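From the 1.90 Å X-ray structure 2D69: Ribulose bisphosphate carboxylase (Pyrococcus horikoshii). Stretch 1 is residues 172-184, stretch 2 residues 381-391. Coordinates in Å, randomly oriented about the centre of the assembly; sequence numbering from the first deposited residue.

Stretch 1 (172-184) EIAYELWSGGIDL
Stretch 2 (381-391) GPRAGAKALRD

Two helical segments more than 200 residues apart in one chain pack side by side and bury 635 Å² between them, both sides summed. The first helix, already under way at residue 172, and helix 382-391, which continues later, run in nearly the same N-to-C direction: the angle between them is 29° (signed crossing angle -29°) and their axes approach to 7.4 Å. Gly381 occupies the N-cap of the second helix at phi/psi 106/170.

The register is set by Gly180 against Arg383, whose CA atoms lie 4.3 Å apart. Such closeness depends on a hollow: an ideal CB on Gly180 (phi/psi -81/-14) would point toward the second helix and fall 2.2 Å from Arg383 O, a clash. Without it, Gly180 CA reaches Arg383 O at 3.6 Å in a CA-H...O contact (148° at H), and Arg383 CA makes a similar contact with Glu176 O at 3.5 Å (138°). Gly180 O lies 3.2 Å from Lys387 N, but the angle is too poor for a hydrogen bond; that amide is spent on Arg383 O within its own helix.

Gly181 is the first residue to leave helical phi/psi, in a Schellman motif, phi/psi 132/1, with Ile182 N donating to Leu177 O at 3.0 Å. A CB here would jam against the preceding carbonyl and sit 3.0 Å from Arg390 CG. Ala386 is the bump that fills the space beside this turn: its CB packs 3.4 Å from Ile182 CG1, 3.6 Å from Leu177 O and 3.9 Å from Gly181 N. Ile182 (m, chi2 -62°) starts away from the helix, yet its CD1 comes back to 3.8 Å from CD2 of Leu389 (t, chi2 68°).

At the other end, Pro382 (C-gamma endo) lays the CB-CG edge of its ring across the tips of two neighbouring apolar side chains. Its CG touches CD1 of Ile173 (t, chi2 63°) at 3.5 Å, and its CB meets CD2 of Leu177 (m, chi2 166°) at 3.9 Å.

Two arginines supply the polar links. Arg383 (t, t, chi3 -141°) reaches across the first helix, where its NH1 forms a salt bridge with OE2 of Glu176 (m, m) at 2.7 Å; the hydrogen bond is weak, at 136°. Water 1 donates to Glu176 OE2 at 2.6 Å and accepts from Arg383 N at 3.1 Å. Ser179 CB covers one guanidinium face, 3.8 Å from Arg383 NH2. Arg390 (m, m, m) folds so that NH1 donates to Gly181 O at 2.9 Å and 167°, near the guanidinium plane, capturing the turn's carbonyl.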

ATOM      1  N   GLU A 172      15.614  37.141  -2.996  1.00 18.02           N
ATOM      2  CA  GLU A 172      15.743  38.571  -3.362  1.00 18.93           C
ATOM      3  C   GLU A 172      16.538  38.736  -4.643  1.00 17.46           C
ATOM      4  O   GLU A 172      16.196  39.531  -5.499  1.00 15.10           O
ATOM      5  CB  GLU A 172      16.363  39.406  -2.218  1.00 19.74           C
ATOM      6  CG  GLU A 172      15.443  39.456  -0.999  1.00 25.47           C
ATOM      7  CD  GLU A 172      16.030  40.166   0.245  1.00 32.67           C
ATOM      8  OE1 GLU A 172      17.284  40.221   0.450  1.00 34.39           O
ATOM      9  OE2 GLU A 172      15.200  40.645   1.044  1.00 34.03           O
ATOM     10  N   ILE A 173      17.622  37.998  -4.768  1.00 16.87           N
ATOM     11  CA  ILE A 173      18.348  38.059  -6.009  1.00 16.74           C
ATOM     12  C   ILE A 173      17.529  37.504  -7.160  1.00 16.50           C
ATOM     13  O   ILE A 173      17.499  38.113  -8.237  1.00 15.91           O
ATOM     14  CB  ILE A 173      19.769  37.477  -5.879  1.00 17.49           C
ATOM     15  CG1 ILE A 173      20.533  37.685  -7.175  1.00 18.68           C
ATOM     16  CG2 ILE A 173      19.784  36.039  -5.443  1.00 19.92           C
ATOM     17  CD1 ILE A 173      20.734  39.158  -7.493  1.00 20.26           C
ATOM     18  N   ALA A 174      16.811  36.398  -6.942  1.00 15.64           N
ATOM     19  CA  ALA A 174      15.952  35.829  -7.972  1.00 14.35           C
ATOM     20  C   ALA A 174      14.935  36.823  -8.457  1.00 14.62           C
ATOM     21  O   ALA A 174      14.684  36.900  -9.633  1.00 14.52           O
ATOM     22  CB  ALA A 174      15.224  34.613  -7.436  1.00 15.69           C
ATOM     23  N   TYR A 175      14.308  37.544  -7.538  1.00 13.55           N
ATOM     24  CA  TYR A 175      13.276  38.555  -7.912  1.00 14.49           C
ATOM     25  C   TYR A 175      13.863  39.582  -8.861  1.00 14.35           C
ATOM     26  O   TYR A 175      13.217  39.969  -9.828  1.00 15.29           O
ATOM     27  CB  TYR A 175      12.749  39.268  -6.681  1.00 14.06           C
ATOM     28  CG  TYR A 175      11.644  40.225  -6.984  1.00 15.36           C
ATOM     29  CD1 TYR A 175      11.899  41.564  -7.132  1.00 15.22           C
ATOM     30  CD2 TYR A 175      10.356  39.766  -7.237  1.00 16.54           C
ATOM     31  CE1 TYR A 175      10.879  42.463  -7.387  1.00 14.25           C
ATOM     32  CE2 TYR A 175       9.336  40.636  -7.549  1.00 14.63           C
ATOM     33  CZ  TYR A 175       9.610  41.984  -7.621  1.00 15.49           C
ATOM     34  OH  TYR A 175       8.636  42.874  -7.941  1.00 12.93           O
ATOM     35  N   GLU A 176      15.064  40.044  -8.543  1.00 14.29           N
ATOM     36  CA  GLU A 176      15.764  40.993  -9.381  1.00 14.85           C
ATOM     37  C   GLU A 176      16.032  40.469 -10.785  1.00 14.15           C
ATOM     38  O   GLU A 176      15.759  41.147 -11.779  1.00 13.75           O
ATOM     39  CB  GLU A 176      17.112  41.427  -8.728  1.00 14.79           C
ATOM     40  CG  GLU A 176      17.006  42.262  -7.453  1.00 15.16           C
ATOM     41  CD  GLU A 176      16.126  43.496  -7.615  1.00 17.01           C
ATOM     42  OE1 GLU A 176      15.080  43.605  -6.937  1.00 14.45           O
ATOM     43  OE2 GLU A 176      16.515  44.371  -8.408  1.00 18.29           O
ATOM     44  N   LEU A 177      16.545  39.256 -10.857  1.00 13.84           N
ATOM     45  CA  LEU A 177      16.989  38.690 -12.134  1.00 14.20           C
ATOM     46  C   LEU A 177      15.851  38.419 -13.067  1.00 14.42           C
ATOM     47  O   LEU A 177      15.882  38.832 -14.242  1.00 14.34           O
ATOM     48  CB  LEU A 177      17.754  37.404 -11.896  1.00 13.54           C
ATOM     49  CG  LEU A 177      19.086  37.595 -11.186  1.00 15.82           C
ATOM     50  CD1 LEU A 177      19.623  36.298 -10.685  1.00 17.54           C
ATOM     51  CD2 LEU A 177      20.076  38.179 -12.125  1.00 18.44           C
ATOM     52  N   TRP A 178      14.835  37.748 -12.529  1.00 14.30           N
ATOM     53  CA  TRP A 178      13.588  37.466 -13.249  1.00 13.93           C
ATOM     54  C   TRP A 178      12.869  38.761 -13.649  1.00 14.35           C
ATOM     55  O   TRP A 178      12.517  38.920 -14.813  1.00 14.82           O
ATOM     56  CB  TRP A 178      12.646  36.583 -12.388  1.00 13.76           C
ATOM     57  CG  TRP A 178      12.921  35.086 -12.368  1.00 14.56           C
ATOM     58  CD1 TRP A 178      13.414  34.331 -13.375  1.00 14.12           C
ATOM     59  CD2 TRP A 178      12.695  34.191 -11.278  1.00 15.52           C
ATOM     60  NE1 TRP A 178      13.458  33.011 -13.004  1.00 14.72           N
ATOM     61  CE2 TRP A 178      13.009  32.897 -11.723  1.00 13.20           C
ATOM     62  CE3 TRP A 178      12.173  34.340  -9.986  1.00 12.09           C
ATOM     63  CZ2 TRP A 178      12.899  31.790 -10.912  1.00 13.10           C
ATOM     64  CZ3 TRP A 178      12.092  33.276  -9.196  1.00 10.28           C
ATOM     65  CH2 TRP A 178      12.459  31.995  -9.647  1.00 11.31           C
ATOM     66  N   SER A 179      12.652  39.679 -12.702  1.00 14.97           N
ATOM     67  CA  SER A 179      11.981  40.960 -12.982  1.00 15.69           C
ATOM     68  C   SER A 179      12.656  41.816 -14.074  1.00 15.54           C
ATOM     69  O   SER A 179      11.990  42.535 -14.817  1.00 14.75           O
ATOM     70  CB  SER A 179      11.814  41.815 -11.699  1.00 16.06           C
ATOM     71  OG  SER A 179      11.034  41.150 -10.727  1.00 15.26           O
ATOM     72  N   GLY A 180      13.966  41.740 -14.166  1.00 15.36           N
ATOM     73  CA  GLY A 180      14.688  42.508 -15.155  1.00 15.83           C
ATOM     74  C   GLY A 180      14.690  41.874 -16.530  1.00 16.09           C
ATOM     75  O   GLY A 180      15.125  42.506 -17.491  1.00 15.58           O
ATOM     76  N   GLY A 181      14.304  40.601 -16.603  1.00 16.46           N
ATOM     77  CA  GLY A 181      14.039  39.941 -17.870  1.00 15.01           C
ATOM     78  C   GLY A 181      14.685  38.574 -18.077  1.00 13.97           C
ATOM     79  O   GLY A 181      14.499  37.975 -19.145  1.00 12.40           O
ATOM     80  N   ILE A 182      15.429  38.058 -17.091  1.00 13.51           N
ATOM     81  CA  ILE A 182      16.037  36.747 -17.255  1.00 14.11           C
ATOM     82  C   ILE A 182      14.930  35.683 -17.301  1.00 13.75           C
ATOM     83  O   ILE A 182      13.922  35.755 -16.556  1.00 14.03           O
ATOM     84  CB  ILE A 182      17.073  36.410 -16.120  1.00 14.65           C
ATOM     85  CG1 ILE A 182      18.273  37.298 -16.237  1.00 17.73           C
ATOM     86  CG2 ILE A 182      17.623  34.998 -16.262  1.00 17.79           C
ATOM     87  CD1 ILE A 182      19.049  37.123 -17.572  1.00 19.12           C
ATOM     88  N   ASP A 183      15.113  34.692 -18.157  1.00 12.47           N
ATOM     89  CA  ASP A 183      14.091  33.674 -18.273  1.00 13.18           C
ATOM     90  C   ASP A 183      14.255  32.625 -17.175  1.00 13.67           C
ATOM     91  O   ASP A 183      13.275  32.263 -16.512  1.00 13.40           O
ATOM     92  CB  ASP A 183      14.087  33.014 -19.643  1.00 13.64           C
ATOM     93  CG  ASP A 183      13.914  33.996 -20.761  1.00 15.64           C
ATOM     94  OD1 ASP A 183      12.835  34.618 -20.808  1.00 12.78           O
ATOM     95  OD2 ASP A 183      14.797  34.206 -21.631  1.00 12.97           O
ATOM     96  N   LEU A 184      15.508  32.193 -16.969  1.00 13.71           N
ATOM     97  CA  LEU A 184      15.841  31.047 -16.180  1.00 13.28           C
ATOM     98  C   LEU A 184      16.847  31.350 -15.061  1.00 14.10           C
ATOM     99  O   LEU A 184      17.991  31.730 -15.314  1.00 15.29           O
ATOM    100  CB  LEU A 184      16.424  30.019 -17.129  1.00 13.37           C
ATOM    101  CG  LEU A 184      15.540  29.512 -18.261  1.00 12.44           C
ATOM    102  CD1 LEU A 184      16.349  28.572 -19.126  1.00 14.48           C
ATOM    103  CD2 LEU A 184      14.297  28.839 -17.706  1.00 12.91           C
ATOM    104  N   GLY A 381      23.193  47.181 -11.172  1.00 17.92           N
ATOM    105  CA  GLY A 381      22.694  46.052 -10.400  1.00 17.56           C
ATOM    106  C   GLY A 381      22.134  44.955 -11.298  1.00 17.09           C
ATOM    107  O   GLY A 381      21.999  45.138 -12.498  1.00 16.47           O
ATOM    108  N   PRO A 382      21.840  43.808 -10.713  1.00 16.91           N
ATOM    109  CA  PRO A 382      21.420  42.625 -11.485  1.00 16.69           C
ATOM    110  C   PRO A 382      20.130  42.802 -12.285  1.00 15.74           C
ATOM    111  O   PRO A 382      20.046  42.298 -13.381  1.00 16.42           O
ATOM    112  CB  PRO A 382      21.284  41.515 -10.437  1.00 16.59           C
ATOM    113  CG  PRO A 382      21.330  42.169  -9.107  1.00 18.13           C
ATOM    114  CD  PRO A 382      21.959  43.543  -9.262  1.00 17.73           C
ATOM    115  N   ARG A 383      19.151  43.525 -11.782  1.00 15.41           N
ATOM    116  CA  ARG A 383      17.948  43.772 -12.584  1.00 15.45           C
ATOM    117  C   ARG A 383      18.301  44.484 -13.878  1.00 14.09           C
ATOM    118  O   ARG A 383      17.865  44.096 -14.953  1.00 14.29           O
ATOM    119  CB  ARG A 383      16.969  44.628 -11.818  1.00 16.23           C
ATOM    120  CG  ARG A 383      15.529  44.570 -12.255  1.00 19.46           C
ATOM    121  CD  ARG A 383      14.795  45.748 -11.728  1.00 25.06           C
ATOM    122  NE  ARG A 383      13.433  45.501 -11.273  1.00 31.70           N
ATOM    123  CZ  ARG A 383      13.050  45.199 -10.030  1.00 33.39           C
ATOM    124  NH1 ARG A 383      13.916  44.996  -9.045  1.00 32.33           N
ATOM    125  NH2 ARG A 383      11.757  45.052  -9.790  1.00 36.19           N
ATOM    126  N   ALA A 384      19.105  45.524 -13.776  1.00 12.59           N
ATOM    127  CA  ALA A 384      19.522  46.268 -14.941  1.00 12.60           C
ATOM    128  C   ALA A 384      20.365  45.441 -15.864  1.00 11.98           C
ATOM    129  O   ALA A 384      20.260  45.570 -17.078  1.00 11.47           O
ATOM    130  CB  ALA A 384      20.294  47.547 -14.542  1.00 12.45           C
ATOM    131  N   GLY A 385      21.191  44.561 -15.316  1.00 12.10           N
ATOM    132  CA  GLY A 385      21.987  43.681 -16.159  1.00 11.97           C
ATOM    133  C   GLY A 385      21.149  42.742 -16.992  1.00 12.34           C
ATOM    134  O   GLY A 385      21.493  42.380 -18.116  1.00 12.11           O
ATOM    135  N   ALA A 386      20.079  42.249 -16.395  1.00 12.36           N
ATOM    136  CA  ALA A 386      19.236  41.302 -17.089  1.00 13.16           C
ATOM    137  C   ALA A 386      18.573  42.014 -18.253  1.00 14.15           C
ATOM    138  O   ALA A 386      18.476  41.435 -19.329  1.00 12.51           O
ATOM    139  CB  ALA A 386      18.199  40.724 -16.162  1.00 13.61           C
ATOM    140  N   LYS A 387      18.143  43.272 -18.025  1.00 13.89           N
ATOM    141  CA  LYS A 387      17.478  44.013 -19.071  1.00 15.02           C
ATOM    142  C   LYS A 387      18.459  44.236 -20.206  1.00 15.33           C
ATOM    143  O   LYS A 387      18.081  44.129 -21.363  1.00 15.98           O
ATOM    144  CB  LYS A 387      16.920  45.353 -18.599  1.00 15.63           C
ATOM    145  CG  LYS A 387      15.919  45.969 -19.634  1.00 17.52           C
ATOM    146  CD  LYS A 387      15.421  47.373 -19.252  1.00 21.92           C
ATOM    147  CE  LYS A 387      15.013  48.197 -20.520  1.00 22.86           C
ATOM    148  NZ  LYS A 387      15.194  49.680 -20.383  1.00 25.20           N
ATOM    149  N   ALA A 388      19.717  44.489 -19.863  1.00 14.39           N
ATOM    150  CA  ALA A 388      20.730  44.793 -20.872  1.00 14.83           C
ATOM    151  C   ALA A 388      20.950  43.571 -21.760  1.00 14.46           C
ATOM    152  O   ALA A 388      21.098  43.678 -22.972  1.00 14.72           O
ATOM    153  CB  ALA A 388      22.031  45.205 -20.220  1.00 14.09           C
ATOM    154  N   LEU A 389      20.958  42.408 -21.142  1.00 14.12           N
ATOM    155  CA  LEU A 389      21.137  41.165 -21.876  1.00 14.10           C
ATOM    156  C   LEU A 389      19.946  40.935 -22.831  1.00 13.78           C
ATOM    157  O   LEU A 389      20.131  40.640 -24.019  1.00 13.52           O
ATOM    158  CB  LEU A 389      21.279  40.013 -20.905  1.00 13.46           C
ATOM    159  CG  LEU A 389      21.646  38.658 -21.544  1.00 14.75           C
ATOM    160  CD1 LEU A 389      23.065  38.658 -22.130  1.00 16.09           C
ATOM    161  CD2 LEU A 389      21.449  37.535 -20.522  1.00 15.77           C
ATOM    162  N   ARG A 390      18.734  41.095 -22.314  1.00 14.23           N
ATOM    163  CA  ARG A 390      17.516  40.917 -23.137  1.00 14.12           C
ATOM    164  C   ARG A 390      17.484  41.919 -24.285  1.00 14.51           C
ATOM    165  O   ARG A 390      17.055  41.587 -25.372  1.00 15.11           O
ATOM    166  CB  ARG A 390      16.248  41.031 -22.298  1.00 13.03           C
ATOM    167  CG  ARG A 390      15.937  39.767 -21.417  1.00 13.37           C
ATOM    168  CD  ARG A 390      15.398  38.525 -22.195  1.00 11.07           C
ATOM    169  NE  ARG A 390      14.204  38.903 -22.981  1.00 11.10           N
ATOM    170  CZ  ARG A 390      12.968  39.039 -22.486  1.00 12.07           C
ATOM    171  NH1 ARG A 390      12.704  38.791 -21.214  1.00 13.22           N
ATOM    172  NH2 ARG A 390      11.963  39.358 -23.295  1.00 11.20           N
ATOM    173  N   ASP A 391      17.953  43.145 -24.062  1.00 15.44           N
ATOM    174  CA  ASP A 391      17.898  44.160 -25.101  1.00 15.05           C
ATOM    175  C   ASP A 391      18.943  43.877 -26.157  1.00 15.13           C
ATOM    176  O   ASP A 391      18.686  44.064 -27.344  1.00 14.59           O
ATOM    177  CB  ASP A 391      18.146  45.523 -24.525  1.00 15.66           C
ATOM    178  CG  ASP A 391      16.951  46.068 -23.763  1.00 16.10           C
ATOM    179  OD1 ASP A 391      15.801  45.554 -23.866  1.00 20.06           O
ATOM    180  OD2 ASP A 391      17.074  47.043 -23.043  1.00 16.48           O
TER
HETATM  181  O   HOH W   1      18.910  44.999  -9.063  1.00 31.48           O